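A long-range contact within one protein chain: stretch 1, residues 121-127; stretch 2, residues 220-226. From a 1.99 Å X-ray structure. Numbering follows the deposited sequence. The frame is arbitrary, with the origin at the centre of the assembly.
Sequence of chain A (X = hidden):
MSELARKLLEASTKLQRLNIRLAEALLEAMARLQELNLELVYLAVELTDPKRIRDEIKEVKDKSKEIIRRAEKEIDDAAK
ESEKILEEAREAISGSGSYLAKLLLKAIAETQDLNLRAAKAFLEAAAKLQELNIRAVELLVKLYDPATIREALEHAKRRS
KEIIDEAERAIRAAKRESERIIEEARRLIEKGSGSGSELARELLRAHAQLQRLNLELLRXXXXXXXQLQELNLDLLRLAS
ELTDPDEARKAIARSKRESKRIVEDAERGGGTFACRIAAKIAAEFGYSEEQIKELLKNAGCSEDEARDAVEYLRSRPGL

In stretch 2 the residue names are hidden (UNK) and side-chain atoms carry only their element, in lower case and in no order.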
# COMPACT_ATOMS: atom_id res chain seq x y z
N ALA A 121 1.04 -7.77 -5.71
CA ALA A 121 1.07 -8.88 -4.78
C ALA A 121 0.13 -8.64 -3.61
O ALA A 121 -0.55 -9.57 -3.16
CB ALA A 121 2.50 -9.10 -4.28
N PHE A 122 0.06 -7.41 -3.10
CA PHE A 122 -0.84 -7.17 -1.97
C PHE A 122 -2.30 -7.33 -2.39
O PHE A 122 -3.11 -7.92 -1.65
CB PHE A 122 -0.62 -5.78 -1.38
CG PHE A 122 -1.72 -5.36 -0.43
CD1 PHE A 122 -1.72 -5.80 0.88
CD2 PHE A 122 -2.76 -4.55 -0.87
CE1 PHE A 122 -2.75 -5.44 1.75
CE2 PHE A 122 -3.79 -4.18 -0.01
CZ PHE A 122 -3.79 -4.63 1.30
N LEU A 123 -2.67 -6.79 -3.55
CA LEU A 123 -4.06 -6.85 -3.97
C LEU A 123 -4.49 -8.29 -4.21
O LEU A 123 -5.63 -8.66 -3.92
CB LEU A 123 -4.26 -5.99 -5.22
CG LEU A 123 -5.67 -6.01 -5.81
CD1 LEU A 123 -6.72 -5.71 -4.76
CD2 LEU A 123 -5.79 -5.03 -6.98
N GLU A 124 -3.57 -9.12 -4.71
CA GLU A 124 -3.92 -10.51 -4.97
C GLU A 124 -4.21 -11.24 -3.67
O GLU A 124 -5.20 -11.99 -3.58
CB GLU A 124 -2.80 -11.16 -5.79
CG GLU A 124 -2.76 -10.62 -7.24
CD GLU A 124 -1.49 -10.99 -8.04
OE1 GLU A 124 -1.46 -10.74 -9.27
OE2 GLU A 124 -0.53 -11.53 -7.44
N ALA A 125 -3.42 -10.98 -2.62
CA ALA A 125 -3.73 -11.56 -1.31
C ALA A 125 -5.07 -11.06 -0.79
O ALA A 125 -5.79 -11.81 -0.13
CB ALA A 125 -2.62 -11.23 -0.31
N ALA A 126 -5.42 -9.80 -1.06
CA ALA A 126 -6.72 -9.33 -0.60
C ALA A 126 -7.86 -10.00 -1.36
O ALA A 126 -8.91 -10.31 -0.77
CB ALA A 126 -6.81 -7.80 -0.74
N ALA A 127 -7.68 -10.24 -2.66
CA ALA A 127 -8.71 -10.97 -3.40
C ALA A 127 -8.84 -12.41 -2.92
O ALA A 127 -9.95 -12.93 -2.79
CB ALA A 127 -8.40 -10.95 -4.90
N UNK A 220 2.10 -1.15 6.03
CA UNK A 220 0.90 -0.67 6.71
C UNK A 220 -0.36 -1.30 6.14
O UNK A 220 -1.29 -1.65 6.88
c UNK A 220 0.83 0.86 6.64
c UNK A 220 1.43 1.56 7.86
c UNK A 220 1.95 2.96 7.57
o UNK A 220 2.80 3.46 8.35
o UNK A 220 1.52 3.57 6.56
N UNK A 221 -0.41 -1.46 4.82
CA UNK A 221 -1.55 -2.12 4.20
C UNK A 221 -1.62 -3.58 4.62
O UNK A 221 -2.70 -4.10 4.90
c UNK A 221 -1.45 -2.00 2.69
c UNK A 221 -1.72 -0.62 2.10
c UNK A 221 -3.21 -0.30 2.17
c UNK A 221 -1.26 -0.60 0.68
N UNK A 222 -0.48 -4.27 4.66
CA UNK A 222 -0.50 -5.69 4.98
C UNK A 222 -0.86 -5.93 6.44
O UNK A 222 -1.58 -6.88 6.77
c UNK A 222 0.82 -7.83 5.00
c UNK A 222 0.84 -6.34 4.66
c UNK A 222 -0.34 -8.50 4.31
c UNK A 222 2.09 -8.52 4.62
N UNK A 223 -0.37 -5.08 7.35
CA UNK A 223 -0.74 -5.23 8.75
C UNK A 223 -2.24 -5.04 8.94
O UNK A 223 -2.87 -5.77 9.71
c UNK A 223 0.04 -4.25 9.62
c UNK A 223 1.49 -4.65 9.79
n UNK A 223 4.47 -2.66 9.83
c UNK A 223 3.39 -1.92 10.07
n UNK A 223 3.41 -0.63 9.79
n UNK A 223 2.30 -2.47 10.58
c UNK A 223 2.17 -3.88 10.91
N UNK A 224 -2.83 -4.06 8.25
CA UNK A 224 -4.27 -3.87 8.34
C UNK A 224 -5.02 -5.06 7.76
O UNK A 224 -6.04 -5.48 8.31
c UNK A 224 -4.67 -2.59 7.62
N UNK A 225 -4.53 -5.60 6.64
CA UNK A 225 -5.19 -6.76 6.05
C UNK A 225 -5.17 -7.95 7.01
O UNK A 225 -6.20 -8.61 7.20
c UNK A 225 -6.57 -8.11 3.62
c UNK A 225 -4.27 -8.61 2.64
c UNK A 225 -5.08 -8.32 3.93
c UNK A 225 -4.52 -7.13 4.72
N UNK A 226 -4.01 -8.22 7.62
CA UNK A 226 -3.91 -9.32 8.57
C UNK A 226 -4.81 -9.12 9.78
O UNK A 226 -5.56 -10.03 10.18
c UNK A 226 -2.46 -9.52 9.01

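Position 220 is the first residue of the second stretch, within a helix already under way. Its side chain has five atoms: an unbranched run of three carbons, the third carrying two oxygens. A carboxylate at the end of two methylenes is glutamate, so this is Glu-220. It is out of reach of the first stretch, and a charged group is well placed on this partly exposed site, where one of its oxygens finds a hydrogen-bonding partner elsewhere in the structure.

Position 221 has four carbons, forked at the second, with no heteroatom. Its CA-to-CB bond points toward the first helix, and CB lies over one face of the Phe-122 ring, 4.0 Å from the ring centroid and only 20° off the ring normal. This is a CH-pi contact, with CB 3.8 Å from Phe-122 CZ. Four carbons forked at the second atom make leucine. In Leu-221 CB makes the closest side-chain contact with the ring and the forked end lies only a little farther off; an apolar chain suits this buried place. Its backbone also takes part: Leu-221 O is 3.4 Å from Phe-122 CE1, a close packing contact, and the same oxygen accepts the helical hydrogen bond from the backbone N of position 225.

Position 222 again shows four carbons forked at the second. Its CA-to-CB bond points sideways, and the closest contact is made by the backbone, with N 3.9 Å from Phe-122 CE1. This too is leucine. The nearest side-chain approach is a terminal carbon of Leu-222, 4.6 Å from Phe-122 CD1. An apolar side chain nonetheless fits this buried position.

At position 223 three carbons lead to a nitrogen and then to a carbon bearing two more nitrogens. That guanidinium group identifies Arg-223. Its CA-to-CB bond points away from the first helix, on an exposed surface where a long charged chain is readily accommodated; NH2 is hydrogen-bonded elsewhere in the structure.

Position 224 has a single side-chain carbon, CB, which points sideways and is 6.7 Å from Phe-122 CZ. This is Ala-224, a small apolar group in a buried site.

Position 225 carries four carbons, forked at the second, and its CA-to-CB bond points toward the first helix. One terminal carbon comes within 3.6 Å of Phe-122 CE1 and 4.3 Å of the CB atoms of both Ala-125 and Ala-126. The residue is Leu-225, and that carbon is CD2. With chi1 t and chi2 p, its branched end reaches the space beside the ring and against the small alanines.

Position 226, with one carbon and out of reach of the first stretch, is Ala-226; at this partly exposed place a small side chain needs no partner, and alanine suits a helix.

The two helices run nearly parallel, their directions differing by 9° and their axes approaching to 10.9 Å. Phe-122, in its t rotamer, spans much of this gap, packing against Leu-221 and Leu-225, one turn apart. No hydrogen bond crosses the interface; the 254 Å² buried between the stretches is held by apolar packing.

Stretch 2, residues 220-226: ELLRALA
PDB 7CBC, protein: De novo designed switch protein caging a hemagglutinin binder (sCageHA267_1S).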